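Local coordinates for lactate utilization protein C (Deinococcus radiodurans, PDB 2G40), which may take part in the utilisation of L-lactate as a homodimer of the LutC/YkgG family, its biochemical role not being settled, at residues A[85-90]-A[125-130]; A[180-185]-A[190-195]; A[144-149]-A[154-159]. All blocks are in the same frame, centred on the assembly; numbering follows the deposited sequence. Where two conformers were deposited one is given.

Interaction 1 of 3, residues A[85-90]-A[125-130]; sequences KALGNA and ADAVLT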
ATOM      1  N   LYS A  85      21.599  -6.322  14.857  1.00 18.22           N
ATOM      2  CA  LYS A  85      22.304  -5.071  14.972  1.00 20.16           C
ATOM      3  C   LYS A  85      21.352  -3.895  14.703  1.00 19.98           C
ATOM      4  O   LYS A  85      21.356  -2.922  15.443  1.00 20.73           O
ATOM      5  CB  LYS A  85      23.502  -5.042  14.020  1.00 19.44           C
ATOM      6  CG  LYS A  85      24.379  -3.850  14.174  1.00 27.25           C
ATOM      7  CD  LYS A  85      25.584  -3.965  13.253  1.00 27.98           C
ATOM      8  CE  LYS A  85      26.486  -2.755  13.356  1.00 41.02           C
ATOM      9  NZ  LYS A  85      25.708  -1.490  13.248  1.00 45.49           N
ATOM     10  N   ALA A  86      20.503  -4.020  13.686  1.00 19.81           N
ATOM     11  CA  ALA A  86      19.511  -2.984  13.342  1.00 20.67           C
ATOM     12  C   ALA A  86      18.510  -2.679  14.457  1.00 21.46           C
ATOM     13  O   ALA A  86      18.121  -1.520  14.641  1.00 22.98           O
ATOM     14  CB  ALA A  86      18.761  -3.385  12.091  1.00 19.03           C
ATOM     15  N   LEU A  87      18.081  -3.710  15.173  1.00 21.95           N
ATOM     16  CA  LEU A  87      17.182  -3.545  16.325  1.00 23.43           C
ATOM     17  C   LEU A  87      17.810  -2.880  17.539  1.00 26.17           C
ATOM     18  O   LEU A  87      17.112  -2.233  18.329  1.00 27.54           O
ATOM     19  CB  LEU A  87      16.678  -4.905  16.786  1.00 23.72           C
ATOM     20  CG  LEU A  87      15.656  -5.540  15.873  1.00 18.13           C
ATOM     21  CD1 LEU A  87      15.499  -6.984  16.324  1.00 20.48           C
ATOM     22  CD2 LEU A  87      14.339  -4.780  15.952  1.00 20.81           C
ATOM     23  N   GLY A  88      19.111  -3.079  17.725  1.00 26.53           N
ATOM     24  CA  GLY A  88      19.805  -2.530  18.886  1.00 27.08           C
ATOM     25  C   GLY A  88      19.213  -3.037  20.181  1.00 26.59           C
ATOM     26  O   GLY A  88      19.034  -4.241  20.358  1.00 23.41           O
ATOM     27  N   ASN A  89      18.874  -2.107  21.072  1.00 27.39           N
ATOM     28  CA  ASN A  89      18.353  -2.458  22.397  1.00 28.54           C
ATOM     29  C   ASN A  89      16.822  -2.395  22.466  1.00 27.95           C
ATOM     30  O   ASN A  89      16.235  -2.695  23.503  1.00 29.38           O
ATOM     31  CB  ASN A  89      19.010  -1.587  23.487  1.00 30.23           C
ATOM     32  CG  ASN A  89      19.011  -0.105  23.142  1.00 33.16           C
ATOM     33  N   ALA A  90      16.192  -2.027  21.348  1.00 27.26           N
ATOM     34  CA  ALA A  90      14.740  -2.018  21.205  1.00 26.55           C
ATOM     35  C   ALA A  90      14.366  -3.248  20.379  1.00 25.41           C
ATOM     36  O   ALA A  90      14.322  -3.178  19.163  1.00 25.37           O
ATOM     37  CB  ALA A  90      14.300  -0.759  20.485  1.00 26.81           C
ATOM     38  N   ALA A 125       5.133  -2.014  19.500  1.00 18.63           N
ATOM     39  CA  ALA A 125       6.231  -2.815  18.994  1.00 17.36           C
ATOM     40  C   ALA A 125       7.370  -1.873  18.616  1.00 18.64           C
ATOM     41  O   ALA A 125       7.130  -0.721  18.244  1.00 22.08           O
ATOM     42  CB  ALA A 125       5.762  -3.627  17.779  1.00 16.93           C
ATOM     43  N   ASP A 126       8.604  -2.348  18.718  1.00 19.38           N
ATOM     44  CA  ASP A 126       9.760  -1.518  18.377  1.00 19.94           C
ATOM     45  C   ASP A 126      10.001  -1.507  16.880  1.00 21.95           C
ATOM     46  O   ASP A 126      10.442  -0.504  16.321  1.00 21.36           O
ATOM     47  CB  ASP A 126      11.013  -2.001  19.111  1.00 19.85           C
ATOM     48  CG  ASP A 126      10.945  -1.765  20.610  1.00 20.44           C
ATOM     49  OD1 ASP A 126      10.403  -0.719  21.026  1.00 21.01           O
ATOM     50  OD2 ASP A 126      11.460  -2.612  21.383  1.00 19.90           O
ATOM     51  N   ALA A 127       9.697  -2.626  16.224  1.00 18.79           N
ATOM     52  CA  ALA A 127      10.008  -2.784  14.824  1.00 16.06           C
ATOM     53  C   ALA A 127       9.137  -3.880  14.225  1.00 16.72           C
ATOM     54  O   ALA A 127       8.534  -4.686  14.937  1.00 16.40           O
ATOM     55  CB  ALA A 127      11.490  -3.143  14.648  1.00 16.83           C
ATOM     56  N   VAL A 128       9.086  -3.882  12.905  1.00 17.80           N
ATOM     57  CA  VAL A 128       8.547  -4.981  12.141  1.00 15.81           C
ATOM     58  C   VAL A 128       9.644  -5.422  11.180  1.00 16.20           C
ATOM     59  O   VAL A 128      10.372  -4.598  10.623  1.00 15.21           O
ATOM     60  CB  VAL A 128       7.267  -4.570  11.376  1.00 16.23           C
ATOM     61  CG1 VAL A 128       7.509  -3.362  10.408  1.00 15.48           C
ATOM     62  CG2 VAL A 128       6.683  -5.769  10.644  1.00 16.58           C
ATOM     63  N   LEU A 129       9.725  -6.730  10.986  1.00 16.94           N
ATOM     64  CA  LEU A 129      10.718  -7.345  10.131  1.00 16.70           C
ATOM     65  C   LEU A 129       9.976  -7.989   8.978  1.00 16.70           C
ATOM     66  O   LEU A 129       9.051  -8.765   9.203  1.00 16.78           O
ATOM     67  CB  LEU A 129      11.488  -8.413  10.912  1.00 16.04           C
ATOM     68  CG  LEU A 129      12.412  -9.310  10.088  1.00 20.43           C
ATOM     69  CD1 LEU A 129      13.543  -8.484   9.499  1.00 21.21           C
ATOM     70  CD2 LEU A 129      12.948 -10.444  10.895  1.00 18.55           C
ATOM     71  N   THR A 130      10.335  -7.634   7.743  1.00 16.95           N
ATOM     72  CA  THR A 130       9.690  -8.238   6.583  1.00 18.48           C
ATOM     73  C   THR A 130      10.670  -8.532   5.475  1.00 17.17           C
ATOM     74  O   THR A 130      11.753  -7.952   5.400  1.00 17.25           O
ATOM     75  CB  THR A 130       8.575  -7.345   5.928  1.00 19.87           C
ATOM     76  OG1 THR A 130       9.182  -6.303   5.139  1.00 18.04           O
ATOM     77  CG2 THR A 130       7.655  -6.740   6.957  1.00 23.17           C
TER

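Interaction 2 of 3, residues A[180-185]-A[190-195]; sequences EAVAAS and RPLTWL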
ATOM      1  N   GLU A 180       6.439  -6.400 -13.709  1.00 22.29           N
ATOM      2  CA  GLU A 180       6.478  -7.761 -14.236  1.00 23.64           C
ATOM      3  C   GLU A 180       6.642  -8.783 -13.111  1.00 23.40           C
ATOM      4  O   GLU A 180       6.004  -9.831 -13.134  1.00 22.67           O
ATOM      5  CB  GLU A 180       7.604  -7.925 -15.266  1.00 26.18           C
ATOM      6  CG  GLU A 180       7.459  -7.066 -16.507  1.00 27.77           C
ATOM      7  N   ALA A 181       7.481  -8.462 -12.125  1.00 22.75           N
ATOM      8  CA  ALA A 181       7.764  -9.375 -11.020  1.00 23.38           C
ATOM      9  C   ALA A 181       6.570  -9.567 -10.123  1.00 22.90           C
ATOM     10  O   ALA A 181       6.432 -10.612  -9.511  1.00 26.11           O
ATOM     11  CB  ALA A 181       8.924  -8.874 -10.191  1.00 24.10           C
ATOM     12  N   VAL A 182       5.733  -8.541  -9.997  1.00 23.79           N
ATOM     13  CA  VAL A 182       4.560  -8.625  -9.117  1.00 23.20           C
ATOM     14  C   VAL A 182       3.243  -8.795  -9.877  1.00 22.01           C
ATOM     15  O   VAL A 182       2.183  -8.829  -9.265  1.00 21.16           O
ATOM     16  CB  VAL A 182       4.457  -7.413  -8.169  1.00 22.32           C
ATOM     17  CG1 VAL A 182       5.642  -7.381  -7.232  1.00 28.08           C
ATOM     18  CG2 VAL A 182       4.339  -6.101  -8.930  1.00 24.86           C
ATOM     19  N   ALA A 183       3.316  -8.904 -11.202  1.00 21.15           N
ATOM     20  CA  ALA A 183       2.127  -9.073 -12.029  1.00 21.64           C
ATOM     21  C   ALA A 183       1.259 -10.238 -11.551  1.00 19.13           C
ATOM     22  O   ALA A 183       0.034 -10.133 -11.494  1.00 19.26           O
ATOM     23  CB  ALA A 183       2.525  -9.277 -13.490  1.00 22.98           C
ATOM     24  N   ALA A 184       1.883 -11.363 -11.217  1.00 18.69           N
ATOM     25  CA  ALA A 184       1.113 -12.533 -10.797  1.00 18.58           C
ATOM     26  C   ALA A 184       0.364 -12.303  -9.493  1.00 18.44           C
ATOM     27  O   ALA A 184      -0.755 -12.766  -9.330  1.00 19.16           O
ATOM     28  CB  ALA A 184       2.000 -13.748 -10.663  1.00 18.67           C
ATOM     29  N   SER A 185       0.999 -11.603  -8.561  1.00 15.97           N
ATOM     30  CA  SER A 185       0.359 -11.209  -7.301  1.00 17.15           C
ATOM     31  C   SER A 185      -0.859 -10.343  -7.577  1.00 15.99           C
ATOM     32  O   SER A 185      -1.904 -10.524  -6.960  1.00 15.81           O
ATOM     33  CB  SER A 185       1.354 -10.453  -6.429  1.00 16.55           C
ATOM     34  OG  SER A 185       2.417 -11.296  -6.059  1.00 19.34           O
ATOM     35  N   ARG A 190      -3.699  -9.920  -4.760  1.00 17.08           N
ATOM     36  CA  ARG A 190      -2.946  -9.552  -3.571  1.00 17.00           C
ATOM     37  C   ARG A 190      -2.731  -8.056  -3.605  1.00 18.52           C
ATOM     38  O   ARG A 190      -2.462  -7.488  -4.660  1.00 18.09           O
ATOM     39  CB  ARG A 190      -1.594 -10.222  -3.518  1.00 16.55           C
ATOM     40  CG  ARG A 190      -1.654 -11.717  -3.367  1.00 17.34           C
ATOM     41  CD  ARG A 190      -0.280 -12.300  -3.214  1.00 17.29           C
ATOM     42  NE  ARG A 190      -0.356 -13.753  -3.274  1.00 27.11           N
ATOM     43  CZ  ARG A 190      -0.704 -14.535  -2.260  1.00 27.80           C
ATOM     44  NH1 ARG A 190      -1.014 -14.019  -1.089  1.00 26.11           N
ATOM     45  NH2 ARG A 190      -0.728 -15.852  -2.420  1.00 35.54           N
ATOM     46  N   PRO A 191      -2.833  -7.415  -2.445  1.00 18.77           N
ATOM     47  CA  PRO A 191      -2.524  -5.997  -2.378  1.00 18.79           C
ATOM     48  C   PRO A 191      -1.047  -5.741  -2.535  1.00 18.25           C
ATOM     49  O   PRO A 191      -0.220  -6.571  -2.129  1.00 19.20           O
ATOM     50  CB  PRO A 191      -2.954  -5.620  -0.966  1.00 20.04           C
ATOM     51  CG  PRO A 191      -2.820  -6.909  -0.195  1.00 18.50           C
ATOM     52  CD  PRO A 191      -3.215  -7.969  -1.126  1.00 20.40           C
ATOM     53  N   LEU A 192      -0.716  -4.588  -3.096  1.00 15.44           N
ATOM     54  CA  LEU A 192       0.686  -4.179  -3.187  1.00 15.71           C
ATOM     55  C   LEU A 192       0.877  -2.878  -2.477  1.00 15.92           C
ATOM     56  O   LEU A 192       0.029  -1.987  -2.556  1.00 18.13           O
ATOM     57  CB  LEU A 192       1.143  -3.988  -4.622  1.00 16.36           C
ATOM     58  CG  LEU A 192       0.962  -5.100  -5.641  1.00 18.23           C
ATOM     59  CD1 LEU A 192       1.556  -4.618  -6.927  1.00 13.06           C
ATOM     60  CD2 LEU A 192       1.619  -6.390  -5.222  1.00 16.13           C
ATOM     61  N   THR A 193       2.012  -2.765  -1.810  1.00 14.99           N
ATOM     62  CA  THR A 193       2.403  -1.536  -1.161  1.00 15.92           C
ATOM     63  C   THR A 193       3.766  -1.183  -1.739  1.00 18.12           C
ATOM     64  O   THR A 193       4.701  -1.956  -1.632  1.00 18.39           O
ATOM     65  CB  THR A 193       2.457  -1.732   0.359  1.00 18.17           C
ATOM     66  OG1 THR A 193       1.181  -2.209   0.829  1.00 18.48           O
ATOM     67  CG2 THR A 193       2.843  -0.473   1.030  1.00 24.61           C
ATOM     68  N   TRP A 194       3.862  -0.030  -2.387  1.00 17.30           N
ATOM     69  CA  TRP A 194       5.115   0.407  -2.979  1.00 18.93           C
ATOM     70  C   TRP A 194       5.677   1.516  -2.118  1.00 19.43           C
ATOM     71  O   TRP A 194       5.064   2.578  -1.996  1.00 19.19           O
ATOM     72  CB  TRP A 194       4.889   1.010  -4.341  1.00 18.97           C
ATOM     73  CG  TRP A 194       4.445   0.093  -5.421  1.00 19.46           C
ATOM     74  CD1 TRP A 194       3.505  -0.877  -5.350  1.00 18.82           C
ATOM     75  CD2 TRP A 194       4.909   0.111  -6.769  1.00 18.61           C
ATOM     76  NE1 TRP A 194       3.366  -1.489  -6.570  1.00 18.41           N
ATOM     77  CE2 TRP A 194       4.209  -0.894  -7.464  1.00 15.25           C
ATOM     78  CE3 TRP A 194       5.839   0.898  -7.466  1.00 17.35           C
ATOM     79  CZ2 TRP A 194       4.426  -1.154  -8.815  1.00 20.02           C
ATOM     80  CZ3 TRP A 194       6.059   0.643  -8.787  1.00 18.17           C
ATOM     81  CH2 TRP A 194       5.342  -0.368  -9.466  1.00 17.69           C
ATOM     82  N   LEU A 195       6.854   1.274  -1.564  1.00 23.24           N
ATOM     83  CA  LEU A 195       7.539   2.207  -0.689  1.00 23.97           C
ATOM     84  C   LEU A 195       8.726   2.707  -1.489  1.00 23.29           C
ATOM     85  O   LEU A 195       9.513   1.902  -1.936  1.00 24.01           O
ATOM     86  CB  LEU A 195       8.019   1.465   0.554  1.00 24.87           C
ATOM     87  CG  LEU A 195       6.972   0.527   1.161  1.00 27.69           C
ATOM     88  CD1 LEU A 195       7.608  -0.465   2.087  1.00 26.87           C
ATOM     89  CD2 LEU A 195       5.922   1.344   1.870  1.00 29.16           C
TER

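Interaction 3 of 3, residues A[144-149]-A[154-159]; sequences LDHRAD and ALSLIP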
ATOM      1  N   LEU A 144       5.930  -4.547  -1.517  1.00 18.74           N
ATOM      2  CA  LEU A 144       5.394  -5.621  -0.733  1.00 18.98           C
ATOM      3  C   LEU A 144       4.124  -6.121  -1.369  1.00 18.10           C
ATOM      4  O   LEU A 144       3.258  -5.323  -1.751  1.00 16.27           O
ATOM      5  CB  LEU A 144       5.039  -5.132   0.661  1.00 18.28           C
ATOM      6  CG  LEU A 144       6.092  -4.368   1.466  1.00 23.92           C
ATOM      7  CD1 LEU A 144       5.569  -4.263   2.900  1.00 24.53           C
ATOM      8  CD2 LEU A 144       7.475  -5.008   1.439  1.00 23.24           C
ATOM      9  N   ASP A 145       3.976  -7.439  -1.386  1.00 17.27           N
ATOM     10  CA  ASP A 145       2.730  -8.074  -1.800  1.00 16.27           C
ATOM     11  C   ASP A 145       2.069  -8.872  -0.672  1.00 17.93           C
ATOM     12  O   ASP A 145       1.100  -9.572  -0.913  1.00 16.79           O
ATOM     13  CB  ASP A 145       2.901  -8.919  -3.079  1.00 16.05           C
ATOM     14  CG  ASP A 145       3.761 -10.163  -2.876  1.00 19.33           C
ATOM     15  OD1 ASP A 145       4.291 -10.378  -1.772  1.00 17.76           O
ATOM     16  OD2 ASP A 145       3.931 -10.905  -3.856  1.00 22.17           O
ATOM     17  N   HIS A 146       2.598  -8.747   0.542  1.00 19.10           N
ATOM     18  CA  HIS A 146       1.908  -9.157   1.766  1.00 17.27           C
ATOM     19  C   HIS A 146       1.679 -10.644   1.852  1.00 17.20           C
ATOM     20  O   HIS A 146       0.705 -11.101   2.419  1.00 18.08           O
ATOM     21  CB  HIS A 146       0.655  -8.289   1.909  1.00 15.84           C
ATOM     22  CG  HIS A 146       1.002  -6.839   1.982  1.00 16.87           C
ATOM     23  ND1 HIS A 146       1.661  -6.304   3.070  1.00 16.53           N
ATOM     24  CD2 HIS A 146       0.896  -5.840   1.075  1.00 20.29           C
ATOM     25  CE1 HIS A 146       1.904  -5.026   2.843  1.00 18.81           C
ATOM     26  NE2 HIS A 146       1.430  -4.717   1.651  1.00 18.62           N
ATOM     27  N   ARG A 147       2.611 -11.374   1.247  1.00 16.14           N
ATOM     28  CA  ARG A 147       2.718 -12.798   1.414  1.00 16.11           C
ATOM     29  C   ARG A 147       3.221 -13.085   2.830  1.00 17.77           C
ATOM     30  O   ARG A 147       3.369 -12.167   3.665  1.00 18.04           O
ATOM     31  CB  ARG A 147       3.601 -13.361   0.316  1.00 17.58           C
ATOM     32  CG  ARG A 147       2.892 -13.377  -1.033  1.00 19.35           C
ATOM     33  CD  ARG A 147       3.862 -13.702  -2.128  1.00 21.27           C
ATOM     34  NE  ARG A 147       3.306 -13.541  -3.464  1.00 21.74           N
ATOM     35  CZ  ARG A 147       2.565 -14.442  -4.105  1.00 24.55           C
ATOM     36  NH1 ARG A 147       2.246 -15.596  -3.536  1.00 25.60           N
ATOM     37  NH2 ARG A 147       2.110 -14.173  -5.327  1.00 23.27           N
ATOM     38  N   ALA A 148       3.454 -14.348   3.125  1.00 17.71           N
ATOM     39  CA  ALA A 148       3.627 -14.778   4.517  1.00 17.69           C
ATOM     40  C   ALA A 148       4.844 -14.146   5.188  1.00 17.18           C
ATOM     41  O   ALA A 148       4.825 -13.951   6.399  1.00 18.62           O
ATOM     42  CB  ALA A 148       3.723 -16.300   4.583  1.00 18.85           C
ATOM     43  N   ASP A 149       5.891 -13.837   4.415  1.00 16.96           N
ATOM     44  CA  ASP A 149       7.112 -13.217   4.959  1.00 17.21           C
ATOM     45  C   ASP A 149       7.008 -11.690   5.094  1.00 17.38           C
ATOM     46  O   ASP A 149       7.965 -11.042   5.462  1.00 16.77           O
ATOM     47  CB  ASP A 149       8.356 -13.588   4.141  1.00 17.35           C
ATOM     48  CG  ASP A 149       8.326 -13.032   2.702  1.00 23.86           C
ATOM     49  OD1 ASP A 149       7.253 -12.628   2.215  1.00 26.63           O
ATOM     50  OD2 ASP A 149       9.392 -13.040   2.042  1.00 31.38           O
ATOM     51  N   ALA A 154      -1.265  -3.825   7.839  1.00 17.72           N
ATOM     52  CA  ALA A 154      -1.112  -3.094   9.088  1.00 19.23           C
ATOM     53  C   ALA A 154       0.282  -3.234   9.678  1.00 19.53           C
ATOM     54  O   ALA A 154       0.737  -2.328  10.346  1.00 19.07           O
ATOM     55  CB  ALA A 154      -2.142  -3.546  10.113  1.00 19.65           C
ATOM     56  N   LEU A 155       0.928  -4.376   9.453  1.00 21.45           N
ATOM     57  CA  LEU A 155       2.200  -4.678  10.107  1.00 22.13           C
ATOM     58  C   LEU A 155       3.324  -3.772   9.649  1.00 23.37           C
ATOM     59  O   LEU A 155       4.259  -3.536  10.399  1.00 24.54           O
ATOM     60  CB  LEU A 155       2.614  -6.119   9.840  1.00 19.75           C
ATOM     61  CG  LEU A 155       1.719  -7.248  10.317  1.00 21.76           C
ATOM     62  CD1 LEU A 155       2.498  -8.556  10.242  1.00 23.04           C
ATOM     63  CD2 LEU A 155       1.226  -6.994  11.708  1.00 23.46           C
ATOM     64  N   SER A 156       3.249  -3.287   8.421  1.00 21.78           N
ATOM     65  CA  SER A 156       4.273  -2.386   7.892  1.00 24.06           C
ATOM     66  C   SER A 156       3.771  -0.943   7.825  1.00 23.47           C
ATOM     67  O   SER A 156       4.469  -0.054   7.340  1.00 25.67           O
ATOM     68  CB  SER A 156       4.766  -2.881   6.526  1.00 25.06           C
ATOM     69  OG  SER A 156       3.687  -3.260   5.676  1.00 27.84           O
ATOM     70  N   LEU A 157       2.580  -0.690   8.348  1.00 21.83           N
ATOM     71  CA  LEU A 157       2.071   0.662   8.390  1.00 22.65           C
ATOM     72  C   LEU A 157       2.131   1.276   9.766  1.00 22.73           C
ATOM     73  O   LEU A 157       2.456   2.441   9.903  1.00 21.93           O
ATOM     74  CB  LEU A 157       0.623   0.714   7.912  1.00 24.20           C
ATOM     75  CG  LEU A 157       0.067   2.148   7.970  1.00 31.97           C
ATOM     76  CD1 LEU A 157       0.741   3.019   6.913  1.00 33.81           C
ATOM     77  CD2 LEU A 157      -1.416   2.182   7.825  1.00 28.91           C
ATOM     78  N   ILE A 158       1.754   0.502  10.775  1.00 19.43           N
ATOM     79  CA  ILE A 158       1.585   1.026  12.126  0.50 20.60           C
ATOM     80  C   ILE A 158       2.885   1.104  12.944  1.00 18.34           C
ATOM     81  O   ILE A 158       3.138   2.116  13.606  1.00 19.16           O
ATOM     82  CB  ILE A 158       0.515   0.220  12.902  0.50 20.26           C
ATOM     83  CG1 ILE A 158      -0.804   0.171  12.110  0.50 24.32           C
ATOM     84  CG2 ILE A 158       0.298   0.813  14.290  0.50 18.64           C
ATOM     85  CD1 ILE A 158      -1.380   1.522  11.782  0.50 29.07           C
ATOM     86  N   PRO A 159       3.714   0.028  12.932  1.00 16.47           N
ATOM     87  CA  PRO A 159       4.959   0.180  13.687  1.00 16.39           C
ATOM     88  C   PRO A 159       5.856   1.274  13.092  1.00 19.14           C
ATOM     89  O   PRO A 159       5.766   1.567  11.905  1.00 20.76           O
ATOM     90  CB  PRO A 159       5.633  -1.196  13.538  1.00 18.99           C
ATOM     91  CG  PRO A 159       4.508  -2.117  13.199  1.00 17.78           C
ATOM     92  CD  PRO A 159       3.623  -1.301  12.327  1.00 17.84           C
TER
HETATM   93  O   HOH W   1       3.137  -5.923   5.891  1.00 15.43           O

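Interaction 1 of 3, residues A[85-90]-A[125-130]
Asp126 meets Ala90 just before strand 127-130 begins, their CA atoms 5.7 Å apart. Its CG is turned beside its own backbone N and opposite its carbonyl carbon (chi1 -69°), which lays the carboxylate against the main chain of Ala90: OD2 of Asp126 lies 3.1 Å from Ala90 C, and CG of Asp126 is 3.5 Å from Ala90 CB. OD2 of Asp126 is hydrogen-bonded to the backbone N of Arg92, two residues beyond Ala90, at the start of strand 92-94. An alanine in place of Asp126 is likely to leave that amide without its carboxylate acceptor and to open a gap beside the methyl of Ala90. At Ala127, CB receives CD2 of Leu87 from the end of helix 79-87 at 3.5 Å, and the same leucine also rests on Val93 and Ile163. Val128 points away, to the other face of the sheet, where it packs on Ile94 and Pro159. Leu129 shares Val93 and Ile163 with Leu87. The helix ends in a type II' turn from Leu87 to Ala90, closed by Ala90 N to Leu87 O at 3.2 Å, with Gly88 at positive phi (59°). Helix 79-87 thus covers one face of the parallel sheet within a beta-alpha-beta crossover of a Rossmann-like fold. No hydrogen bond spans the two segments; apolar packing joins helix to sheet, while the carboxylate lies against the turn's exit and spends its hydrogen bond on Arg92 N, linking the start of strand 127-130 to strand 92-94.

Interaction 2 of 3, residues A[180-185]-A[190-195]
Ser185 and Arg190 bring the backbones together where helix 175-187 gives way to strand 192-196, with CA atoms 5.3 Å apart. Arg190 N donates to Ser185 O at 2.9 Å with an N-H...O angle of 156°, a bond from residue i+5 back to residue i that closes the short connection. Beyond it the strand diverges from the helix, and further contact falls to side chains. Val182 reaches toward the strand, its CG2 3.7 Å from CD1 of Leu192; the two side chains cross obliquely. CG2 owes this position to a chi1 of -64°, which sets it between the backbone N and carbonyl carbon of Val182. CB of Ser185 lies 4.2 Å from Leu192 CD2, so the leucine fork meets the helix at both residues. Arg190 starts over the last turn of the helix, its CB 3.5 Å from Ser185 O, and runs extended from CG to NE, passing with CD 4.0 Å from Ser185 OG. That hydroxyl bonds instead to Asp145 and Arg147, while NE of Arg190 makes a salt bridge with Glu188. On the strand, CB of Leu192 sits at the edge of the Trp194 ring and in its plane. Trp194 stacks on Trp194 of the second subunit, and the strand continues the sheet across the dimer interface as an antiparallel ladder. The chemistry is divided: apolar contacts seat the helix against this interface strand, whereas at the polar end Glu188, which also bridges Arg147, probably offsets the closeness of Arg190 and Arg147.

Interaction 3 of 3, residues A[144-149]-A[154-159]
Torsions bring OG of Ser156 and the edge of the His146 ring near each other: a chi1 of 46° sets OG of Ser156 between its backbone N and carbonyl carbon, while chi1 -59° and chi2 -69° swing the imidazole toward it. Both segments belong to the long connection that leads from strand 141-144 of the mixed sheet to strand 161-167 of the parallel, Rossmann-like sheet. His146 has positive phi, a left-handed helical backbone that turns the chain just after the strand. OG of Ser156 approaches the imidazole at its edge and in its plane, 3.8 Å from CE1 of His146, and CD1 of Leu144 lies 3.5 Å from the same oxygen. CB of Leu144 lies 3.7 Å above one face of the ring, offset toward the rim. NE2 of His146 is hydrogen-bonded to Thr193 and ND1 to the carbonyl of Gly151, which together should fix the ring's rotation. Nearby, NE of Arg147 forms a salt bridge with OD2 of Asp145 at 2.7 Å, reaching that oxygen from above the carboxylate plane. No direct hydrogen bond crosses the contact; one water does the joining, 2.7 Å from OG of Ser156 and 3.2 Å from ND1 of His146.

Interaction 3 lies between the other two in space. Its centre is 15 Å from that of interaction 1, and they touch through Val128, whose CG1 packs 3.3 Å from Leu155 O. Its centre is 13 Å from that of interaction 2, where the meeting is polar: Thr193 OG1 to His146 NE2 and Ser185 OG to Asp145 OD2 are both 2.7 Å and probable hydrogen bonds. Interactions 1 and 2 lie on opposite sides of the chain's centre, with centres 25 Å apart and nearest atoms about 7 Å apart. Interactions 2 and 3 both reach the second subunit, while interaction 1 does not. No ligand or catalytic residue is established here, so these relations concern the fold and dimer.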